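Local coordinates for glyoxylate-induced Protein (Pseudomonas aeruginosa, PDB 1SQ4), which is of unknown function but folds as a double-barrel bicupin and may act as a ureidoglycine aminohydrolase, at residues V93-E98 with G115-I120; G99-T104 with T136-I141; S4-P9 with T159-I164. One frame throughout, in Å; residues are numbered along the deposited sequence.

Contact 1 (V93-E98 with G115-I120); sequences VLFVVE and GGYAFI
V93 meets two aromatic rings of strand 116-120, and it meets each one differently. Its CG1, anti to the backbone N (chi1 173°), lies over one face of the Y117 ring, 3.6 Å from CZ and offset toward the rim, a CH-pi contact. Its other branch reaches the edge of F119 in the plane of that ring, with V93 CG2 3.9 Å from F119 CD2. A beta-branched residue suits this place because its two methyl groups serve two rings from one short stem. F95 continues the same face: its CD1 lies 4.2 Å from CD1 of Y117, its non-hydrogen-bonded partner. These four side chains look toward strand 191-198 of the other cupin half, where Y117 OH bonds to the backbone O of V193.

The opposite face of the sheet carries aliphatic groups. L94 CB lies 4.0 Å from A118 CB across their hydrogen-bonded pair, the alanine meeting the leucine through its single methyl, and L94 CD2 touches I120 CD1 at 4.2 Å. F138 and W140 of the next strand and V128 of the facing sheet also pack on L94.

The antiparallel backbones are tied by reciprocal bonds between L94 and A118, L94 N to A118 O being 2.7 Å. V96 N then donates to G116 O, and G115 N closes the end of the pairing on V96 O at 2.8 Å. G115 has a positive phi of 109°, a backbone shape that glycine adopts readily, while V96 CG1 packs directly on the bare backbone of G116, 3.3 Å from G116 N.

The chemistry is thus that of a buried sheet: backbone bonds satisfy the peptide groups between the strands, while hydrocarbon and aromatic surfaces fill both sides, one within the first barrel and one against the second.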
loop_
_atom_site.group_PDB
_atom_site.type_symbol
_atom_site.label_atom_id
_atom_site.label_comp_id
_atom_site.label_asym_id
_atom_site.label_seq_id
_atom_site.Cartn_x
_atom_site.Cartn_y
_atom_site.Cartn_z
ATOM N N VAL A 93 -25.888 -27.977 13.715
ATOM C CA VAL A 93 -25.364 -28.018 15.059
ATOM C C VAL A 93 -25.994 -26.825 15.772
ATOM O O VAL A 93 -25.862 -25.678 15.331
ATOM C CB VAL A 93 -23.834 -27.881 15.095
ATOM C CG1 VAL A 93 -23.365 -27.762 16.531
ATOM C CG2 VAL A 93 -23.187 -29.084 14.434
ATOM N N LEU A 94 -26.708 -27.103 16.855
ATOM C CA LEU A 94 -27.354 -26.058 17.637
ATOM C C LEU A 94 -26.552 -25.871 18.910
ATOM O O LEU A 94 -26.201 -26.839 19.592
ATOM C CB LEU A 94 -28.800 -26.454 17.971
ATOM C CG LEU A 94 -29.971 -25.888 17.154
ATOM C CD1 LEU A 94 -29.696 -25.949 15.672
ATOM C CD2 LEU A 94 -31.228 -26.666 17.495
ATOM N N PHE A 95 -26.258 -24.619 19.227
ATOM C CA PHE A 95 -25.487 -24.308 20.414
ATOM C C PHE A 95 -26.101 -23.134 21.149
ATOM O O PHE A 95 -25.908 -21.979 20.760
ATOM C CB PHE A 95 -24.055 -23.961 20.024
ATOM C CG PHE A 95 -23.177 -23.661 21.191
ATOM C CD1 PHE A 95 -22.827 -24.668 22.081
ATOM C CD2 PHE A 95 -22.737 -22.364 21.430
ATOM C CE1 PHE A 95 -22.050 -24.387 23.187
ATOM C CE2 PHE A 95 -21.955 -22.075 22.540
ATOM C CZ PHE A 95 -21.612 -23.084 23.424
ATOM N N VAL A 96 -26.819 -23.415 22.227
ATOM C CA VAL A 96 -27.462 -22.345 22.972
ATOM C C VAL A 96 -26.492 -21.564 23.848
ATOM O O VAL A 96 -25.690 -22.142 24.578
ATOM C CB VAL A 96 -28.615 -22.899 23.818
ATOM C CG1 VAL A 96 -28.113 -24.043 24.643
ATOM C CG2 VAL A 96 -29.192 -21.803 24.703
ATOM N N VAL A 97 -26.579 -20.239 23.762
ATOM C CA VAL A 97 -25.709 -19.370 24.539
ATOM C C VAL A 97 -26.446 -18.593 25.624
ATOM O O VAL A 97 -25.827 -18.080 26.554
ATOM C CB VAL A 97 -24.964 -18.364 23.637
ATOM C CG1 VAL A 97 -24.005 -19.101 22.732
ATOM C CG2 VAL A 97 -25.954 -17.559 22.822
ATOM N N GLU A 98 -27.763 -18.499 25.519
ATOM C CA GLU A 98 -28.517 -17.780 26.530
ATOM C C GLU A 98 -29.942 -18.251 26.507
ATOM O O GLU A 98 -30.538 -18.397 25.439
ATOM C CB GLU A 98 -28.475 -16.289 26.261
ATOM C CG GLU A 98 -28.918 -15.428 27.410
ATOM C CD GLU A 98 -28.778 -13.970 27.066
ATOM O OE1 GLU A 98 -29.727 -13.408 26.487
ATOM O OE2 GLU A 98 -27.702 -13.392 27.340
ATOM N N GLY A 115 -25.093 -23.623 26.840
ATOM C CA GLY A 115 -23.975 -24.544 26.801
ATOM C C GLY A 115 -24.416 -25.794 26.059
ATOM O O GLY A 115 -23.594 -26.606 25.634
ATOM N N GLY A 116 -25.732 -25.931 25.892
ATOM C CA GLY A 116 -26.297 -27.084 25.208
ATOM C C GLY A 116 -25.864 -27.239 23.767
ATOM O O GLY A 116 -25.981 -26.308 22.972
ATOM N N TYR A 117 -25.382 -28.428 23.422
ATOM C CA TYR A 117 -24.907 -28.714 22.065
ATOM C C TYR A 117 -25.759 -29.805 21.419
ATOM O O TYR A 117 -25.986 -30.856 22.002
ATOM C CB TYR A 117 -23.443 -29.164 22.145
ATOM C CG TYR A 117 -22.689 -29.323 20.834
ATOM C CD1 TYR A 117 -21.760 -28.368 20.424
ATOM C CD2 TYR A 117 -22.814 -30.483 20.076
ATOM C CE1 TYR A 117 -20.957 -28.567 19.302
ATOM C CE2 TYR A 117 -22.020 -30.695 18.954
ATOM C CZ TYR A 117 -21.087 -29.735 18.573
ATOM O OH TYR A 117 -20.270 -29.980 17.489
ATOM N N ALA A 118 -26.221 -29.558 20.203
ATOM C CA ALA A 118 -27.050 -30.536 19.519
ATOM C C ALA A 118 -26.646 -30.716 18.060
ATOM O O ALA A 118 -26.433 -29.740 17.344
ATOM C CB ALA A 118 -28.517 -30.120 19.613
ATOM N N PHE A 119 -26.521 -31.971 17.636
ATOM C CA PHE A 119 -26.160 -32.295 16.260
ATOM C C PHE A 119 -27.356 -32.936 15.577
ATOM O O PHE A 119 -27.893 -33.951 16.029
ATOM C CB PHE A 119 -24.967 -33.249 16.204
ATOM C CG PHE A 119 -24.635 -33.709 14.810
ATOM C CD1 PHE A 119 -25.026 -34.969 14.368
ATOM C CD2 PHE A 119 -24.001 -32.853 13.910
ATOM C CE1 PHE A 119 -24.802 -35.362 13.054
ATOM C CE2 PHE A 119 -23.776 -33.237 12.597
ATOM C CZ PHE A 119 -24.178 -34.495 12.170
ATOM N N ILE A 120 -27.765 -32.334 14.474
ATOM C CA ILE A 120 -28.910 -32.810 13.738
ATOM C C ILE A 120 -28.414 -33.317 12.414
ATOM O O ILE A 120 -27.792 -32.580 11.674
ATOM C CB ILE A 120 -29.880 -31.662 13.515
ATOM C CG1 ILE A 120 -30.210 -31.018 14.858
ATOM C CG2 ILE A 120 -31.130 -32.138 12.831
ATOM C CD1 ILE A 120 -31.141 -29.849 14.724
#

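Contact 2 (G99-T104 with T136-I141); sequences GELSLT and TRFHWI
L101 and F138 carry the apolar part of this contact. The leucine side chain crosses the phenylalanine at about a right angle and sets its CD2 methyl over the centre of one ring face, 3.7 Å from the centroid and only 13° off the ring normal. The nearest ring atom, F138 CD1, is 3.6 Å from that methyl, so this is a well-centred CH-pi contact. With F138 CG set between its own backbone N and carbonyl carbon (chi1 63°), the ring lies beneath this methyl. Leucine suits the place, being long enough for its end methyl to cover the ring while its CB stays 4.0 Å from T136 CG2.

Polar contacts gather at T136. Its OG1 lies 3.0 Å from E100 O, a possible hydrogen bond. A water joins the same group: it accepts from E100 N at 2.9 Å and also bonds to T136 OG1. Threonine fits here because its two branches divide the work, OG1 turning to the polar backbone and water and CG2 lying against the E100 peptide.

Backbone proximity is the third element. G99 and T136 bring their CA atoms within 4.1 Å; G99 has a positive phi (87°), which glycine adopts readily, and its backbone packs on T136 with no side chain between them.

G99 and E100 form the connection from strand 90-98 into strand 101-105, whose neighbours are strands 109-112 and 126-129. Strand 136-144 belongs to the facing sheet, between 69-76 and 90-98. L101, which packs on M112 of strand 109-112 as well, therefore joins the two sheets of the first cupin barrel, while farther along strand 136-144 the W140 ring meets H269 of a second subunit.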
loop_
_atom_site.group_PDB
_atom_site.type_symbol
_atom_site.label_atom_id
_atom_site.label_comp_id
_atom_site.label_asym_id
_atom_site.label_seq_id
_atom_site.Cartn_x
_atom_site.Cartn_y
_atom_site.Cartn_z
ATOM N N GLY A 99 -30.482 -18.493 27.697
ATOM C CA GLY A 99 -31.850 -18.963 27.813
ATOM C C GLY A 99 -31.955 -20.476 27.727
ATOM O O GLY A 99 -30.952 -21.189 27.784
ATOM N N GLU A 100 -33.182 -20.967 27.598
ATOM C CA GLU A 100 -33.420 -22.398 27.499
ATOM C C GLU A 100 -34.204 -22.713 26.231
ATOM O O GLU A 100 -35.259 -22.133 25.982
ATOM C CB GLU A 100 -34.199 -22.888 28.714
ATOM C CG GLU A 100 -34.536 -24.372 28.697
ATOM C CD GLU A 100 -35.675 -24.710 29.653
ATOM O OE1 GLU A 100 -35.685 -24.150 30.779
ATOM O OE2 GLU A 100 -36.547 -25.535 29.282
ATOM N N LEU A 101 -33.673 -23.630 25.430
ATOM C CA LEU A 101 -34.320 -24.024 24.191
ATOM C C LEU A 101 -34.876 -25.425 24.348
ATOM O O LEU A 101 -34.300 -26.265 25.039
ATOM C CB LEU A 101 -33.315 -23.986 23.030
ATOM C CG LEU A 101 -33.809 -24.152 21.585
ATOM C CD1 LEU A 101 -34.843 -23.092 21.274
ATOM C CD2 LEU A 101 -32.642 -24.023 20.617
ATOM N N SER A 102 -36.015 -25.665 23.712
ATOM C CA SER A 102 -36.658 -26.969 23.758
ATOM C C SER A 102 -36.544 -27.580 22.367
ATOM O O SER A 102 -37.145 -27.085 21.414
ATOM C CB SER A 102 -38.124 -26.810 24.155
ATOM O OG SER A 102 -38.785 -28.055 24.237
ATOM N N LEU A 103 -35.755 -28.646 22.258
ATOM C CA LEU A 103 -35.544 -29.333 20.983
ATOM C C LEU A 103 -36.159 -30.723 20.964
ATOM O O LEU A 103 -35.939 -31.528 21.867
ATOM C CB LEU A 103 -34.044 -29.472 20.685
ATOM C CG LEU A 103 -33.653 -30.356 19.490
ATOM C CD1 LEU A 103 -34.112 -29.696 18.214
ATOM C CD2 LEU A 103 -32.160 -30.579 19.457
ATOM N N THR A 104 -36.928 -31.001 19.922
ATOM C CA THR A 104 -37.534 -32.310 19.765
ATOM C C THR A 104 -36.771 -32.927 18.600
ATOM O O THR A 104 -36.997 -32.587 17.437
ATOM C CB THR A 104 -39.030 -32.194 19.440
ATOM O OG1 THR A 104 -39.697 -31.553 20.529
ATOM C CG2 THR A 104 -39.637 -33.555 19.227
ATOM N N THR A 136 -34.492 -16.629 24.328
ATOM C CA THR A 136 -33.450 -17.634 24.227
ATOM C C THR A 136 -32.596 -17.312 23.006
ATOM O O THR A 136 -33.088 -16.779 22.017
ATOM C CB THR A 136 -34.062 -19.038 24.105
ATOM O OG1 THR A 136 -34.926 -19.258 25.219
ATOM C CG2 THR A 136 -32.978 -20.099 24.107
ATOM N N ARG A 137 -31.314 -17.631 23.074
ATOM C CA ARG A 137 -30.445 -17.338 21.956
ATOM C C ARG A 137 -29.491 -18.480 21.689
ATOM O O ARG A 137 -28.825 -18.979 22.598
ATOM C CB ARG A 137 -29.682 -16.043 22.235
ATOM C CG ARG A 137 -30.601 -14.862 22.574
ATOM C CD ARG A 137 -29.813 -13.585 22.746
ATOM N NE ARG A 137 -30.675 -12.416 22.675
ATOM C CZ ARG A 137 -31.478 -12.023 23.653
ATOM N NH1 ARG A 137 -31.521 -12.700 24.792
ATOM N NH2 ARG A 137 -32.263 -10.970 23.480
ATOM N N PHE A 138 -29.436 -18.904 20.434
ATOM C CA PHE A 138 -28.552 -19.996 20.056
ATOM C C PHE A 138 -27.921 -19.808 18.689
ATOM O O PHE A 138 -28.380 -19.001 17.888
ATOM C CB PHE A 138 -29.302 -21.333 20.065
ATOM C CG PHE A 138 -30.430 -21.412 19.063
ATOM C CD1 PHE A 138 -31.650 -20.799 19.321
ATOM C CD2 PHE A 138 -30.296 -22.171 17.902
ATOM C CE1 PHE A 138 -32.706 -20.930 18.439
ATOM C CE2 PHE A 138 -31.348 -22.305 17.012
ATOM C CZ PHE A 138 -32.554 -21.695 17.285
ATOM N N HIS A 139 -26.868 -20.580 18.440
ATOM C CA HIS A 139 -26.155 -20.549 17.175
ATOM C C HIS A 139 -26.633 -21.718 16.337
ATOM O O HIS A 139 -26.836 -22.811 16.854
ATOM C CB HIS A 139 -24.641 -20.668 17.389
ATOM C CG HIS A 139 -23.992 -19.410 17.869
ATOM N ND1 HIS A 139 -22.968 -18.793 17.185
ATOM C CD2 HIS A 139 -24.209 -18.657 18.976
ATOM C CE1 HIS A 139 -22.581 -17.718 17.847
ATOM N NE2 HIS A 139 -23.320 -17.614 18.939
ATOM N N TRP A 140 -26.807 -21.489 15.042
ATOM C CA TRP A 140 -27.262 -22.535 14.144
ATOM C C TRP A 140 -26.291 -22.614 12.966
ATOM O O TRP A 140 -26.265 -21.752 12.091
ATOM C CB TRP A 140 -28.686 -22.210 13.683
ATOM C CG TRP A 140 -29.364 -23.239 12.802
ATOM C CD1 TRP A 140 -28.898 -24.473 12.463
ATOM C CD2 TRP A 140 -30.600 -23.071 12.090
ATOM N NE1 TRP A 140 -29.761 -25.082 11.572
ATOM C CE2 TRP A 140 -30.815 -24.236 11.326
ATOM C CE3 TRP A 140 -31.551 -22.036 12.016
ATOM C CZ2 TRP A 140 -31.927 -24.407 10.503
ATOM C CZ3 TRP A 140 -32.664 -22.208 11.193
ATOM C CH2 TRP A 140 -32.835 -23.383 10.449
ATOM N N ILE A 141 -25.482 -23.663 12.955
ATOM C CA ILE A 141 -24.507 -23.850 11.906
ATOM C C ILE A 141 -24.990 -24.893 10.896
ATOM O O ILE A 141 -25.287 -26.032 11.262
ATOM C CB ILE A 141 -23.179 -24.266 12.535
ATOM C CG1 ILE A 141 -22.757 -23.209 13.548
ATOM C CG2 ILE A 141 -22.128 -24.415 11.474
ATOM C CD1 ILE A 141 -21.621 -23.617 14.445
HETATM O O HOH W 1 -35.114 -18.858 27.816
#

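Contact 3 (S4-P9 with T159-I164); sequences SSYYAP and TNEQDI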
loop_
_atom_site.group_PDB
_atom_site.type_symbol
_atom_site.label_atom_id
_atom_site.label_comp_id
_atom_site.label_asym_id
_atom_site.label_seq_id
_atom_site.Cartn_x
_atom_site.Cartn_y
_atom_site.Cartn_z
ATOM N N SER A 4 -19.826 -21.693 33.158
ATOM C CA SER A 4 -19.294 -20.965 31.999
ATOM C C SER A 4 -20.260 -19.930 31.440
ATOM O O SER A 4 -21.478 -20.120 31.460
ATOM C CB SER A 4 -18.926 -21.929 30.868
ATOM O OG SER A 4 -17.803 -22.730 31.195
ATOM N N SER A 5 -19.703 -18.841 30.921
ATOM C CA SER A 5 -20.500 -17.768 30.348
ATOM C C SER A 5 -20.357 -17.752 28.838
ATOM O O SER A 5 -19.356 -18.220 28.286
ATOM C CB SER A 5 -20.031 -16.422 30.880
ATOM O OG SER A 5 -18.744 -16.115 30.369
ATOM N N TYR A 6 -21.356 -17.199 28.164
ATOM C CA TYR A 6 -21.314 -17.111 26.717
ATOM C C TYR A 6 -21.941 -15.800 26.271
ATOM O O TYR A 6 -22.983 -15.394 26.773
ATOM C CB TYR A 6 -22.068 -18.283 26.103
ATOM C CG TYR A 6 -21.726 -19.627 26.701
ATOM C CD1 TYR A 6 -20.583 -20.333 26.313
ATOM C CD2 TYR A 6 -22.573 -20.210 27.630
ATOM C CE1 TYR A 6 -20.307 -21.605 26.847
ATOM C CE2 TYR A 6 -22.313 -21.460 28.163
ATOM C CZ TYR A 6 -21.193 -22.154 27.773
ATOM O OH TYR A 6 -21.009 -23.406 28.306
ATOM N N TYR A 7 -21.292 -15.126 25.337
ATOM C CA TYR A 7 -21.818 -13.870 24.846
ATOM C C TYR A 7 -22.977 -14.132 23.899
ATOM O O TYR A 7 -22.982 -15.127 23.163
ATOM C CB TYR A 7 -20.728 -13.073 24.126
ATOM C CG TYR A 7 -21.256 -11.866 23.390
ATOM C CD1 TYR A 7 -21.786 -11.981 22.105
ATOM C CD2 TYR A 7 -21.228 -10.599 23.977
ATOM C CE1 TYR A 7 -22.269 -10.857 21.420
ATOM C CE2 TYR A 7 -21.714 -9.472 23.295
ATOM C CZ TYR A 7 -22.227 -9.607 22.022
ATOM O OH TYR A 7 -22.671 -8.496 21.335
ATOM N N ALA A 8 -23.958 -13.232 23.928
ATOM C CA ALA A 8 -25.135 -13.334 23.074
ATOM C C ALA A 8 -25.621 -11.944 22.675
ATOM O O ALA A 8 -25.858 -11.091 23.525
ATOM C CB ALA A 8 -26.244 -14.090 23.790
ATOM N N PRO A 9 -25.781 -11.706 21.364
ATOM C CA PRO A 9 -26.238 -10.424 20.835
ATOM C C PRO A 9 -27.591 -10.094 21.409
ATOM O O PRO A 9 -28.363 -10.987 21.762
ATOM C CB PRO A 9 -26.341 -10.677 19.338
ATOM C CG PRO A 9 -25.409 -11.797 19.102
ATOM C CD PRO A 9 -25.656 -12.688 20.275
ATOM N N THR A 159 -26.045 -32.812 24.235
ATOM C CA THR A 159 -25.189 -32.793 25.403
ATOM C C THR A 159 -24.848 -31.341 25.720
ATOM O O THR A 159 -25.403 -30.431 25.105
ATOM C CB THR A 159 -23.899 -33.606 25.125
ATOM O OG1 THR A 159 -23.051 -33.603 26.281
ATOM C CG2 THR A 159 -23.153 -33.021 23.935
ATOM N N ASN A 160 -23.956 -31.123 26.684
ATOM C CA ASN A 160 -23.550 -29.774 27.058
ATOM C C ASN A 160 -22.022 -29.747 27.176
ATOM O O ASN A 160 -21.418 -30.616 27.800
ATOM C CB ASN A 160 -24.234 -29.361 28.374
ATOM C CG ASN A 160 -24.043 -27.880 28.706
ATOM O OD1 ASN A 160 -22.922 -27.428 28.937
ATOM N ND2 ASN A 160 -25.144 -27.122 28.727
ATOM N N GLU A 161 -21.403 -28.753 26.556
ATOM C CA GLU A 161 -19.960 -28.643 26.551
ATOM C C GLU A 161 -19.359 -28.599 27.939
ATOM O O GLU A 161 -18.217 -28.996 28.121
ATOM C CB GLU A 161 -19.541 -27.413 25.738
ATOM C CG GLU A 161 -19.885 -26.075 26.375
ATOM C CD GLU A 161 -18.721 -25.492 27.126
ATOM O OE1 GLU A 161 -18.850 -24.362 27.636
ATOM O OE2 GLU A 161 -17.665 -26.159 27.207
ATOM N N GLN A 162 -20.124 -28.125 28.918
ATOM C CA GLN A 162 -19.631 -28.037 30.297
ATOM C C GLN A 162 -19.466 -29.424 30.914
ATOM O O GLN A 162 -18.886 -29.571 31.991
ATOM C CB GLN A 162 -20.590 -27.218 31.171
ATOM C CG GLN A 162 -20.721 -25.748 30.765
ATOM C CD GLN A 162 -21.705 -24.968 31.635
ATOM O OE1 GLN A 162 -22.842 -25.395 31.851
ATOM N NE2 GLN A 162 -21.270 -23.815 32.125
ATOM N N ASP A 163 -19.967 -30.438 30.218
ATOM C CA ASP A 163 -19.899 -31.798 30.697
ATOM C C ASP A 163 -18.819 -32.553 29.944
ATOM O O ASP A 163 -18.570 -33.736 30.190
ATOM C CB ASP A 163 -21.265 -32.474 30.514
ATOM C CG ASP A 163 -22.369 -31.805 31.336
ATOM O OD1 ASP A 163 -23.555 -31.892 30.940
ATOM O OD2 ASP A 163 -22.051 -31.197 32.384
ATOM N N ILE A 164 -18.161 -31.866 29.027
ATOM C CA ILE A 164 -17.121 -32.504 28.238
ATOM C C ILE A 164 -15.747 -32.041 28.657
ATOM O O ILE A 164 -15.454 -30.842 28.658
ATOM C CB ILE A 164 -17.314 -32.211 26.739
ATOM C CG1 ILE A 164 -18.588 -32.898 26.247
ATOM C CG2 ILE A 164 -16.112 -32.689 25.957
ATOM C CD1 ILE A 164 -18.893 -32.645 24.810
#
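Y6 and E161, far apart in sequence, reach toward each other tip to tip, and the phenol donates to the carboxylate through Y6 OH to E161 OE1, modelled at 2.5 Å. E161 OE1 lies at the edge of the tyrosine ring, in its plane, whereas the carboxylate itself is turned 74° against the ring. The glutamate chain is bent at chi2 (97°), which swings CD away from an extended course. Its second oxygen, OE2, forms a salt bridge with R259, so tyrosine and arginine share one carboxylate, and the positive charge probably helps to keep it ionised. Tyrosine suits the loop because its long side chain carries the hydroxyl donor out to the carboxylate; that side chain also touches V97 and L219.

Around this bond the contact is thin. Q162 CG comes 3.4 Å from Y6 OH, and S4 CB lies 4.0 Å from E161 OE1.

N160 gives the acceptor side its shape. Its OD1 takes the N-H of Q162 on a lone pair at 2.9 Å, in the carbonyl plane, and ND2 reaches P114 O. D163 N then bonds to N160 O and I164 N to E161 O, the three-residue spacing of a 3-10 turn. Asparagine suits this start because its short amide can fold back onto the chain.

The motif is an Asx turn leading from strand 157-160 into a single 3-10 turn. In this bicupin it receives the tyrosine of an N-terminal arm that lies across strands of both barrels.

All three contacts reach the six-stranded sheet of the first cupin barrel: contact 1 lies within it, contact 2 joins it to the facing four-stranded sheet, and contact 3 meets its outer strand 157-160. Contacts 1 and 2 are buried; contact 3 lies nearer the surface. Contact 1 pairs adjacent strands through backbone bonds, whereas contact 2 works by a methyl-on-ring contact and a water, and contact 3 depends largely on one side-chain bond. The salt bridge from E98 to R137 links contacts 1 and 2 beside a classic beta bulge, where V97 and E98 both face R137. T159 probably bonds to Y117, and A8 packs against R137, bringing the N-terminal arm to contact 2.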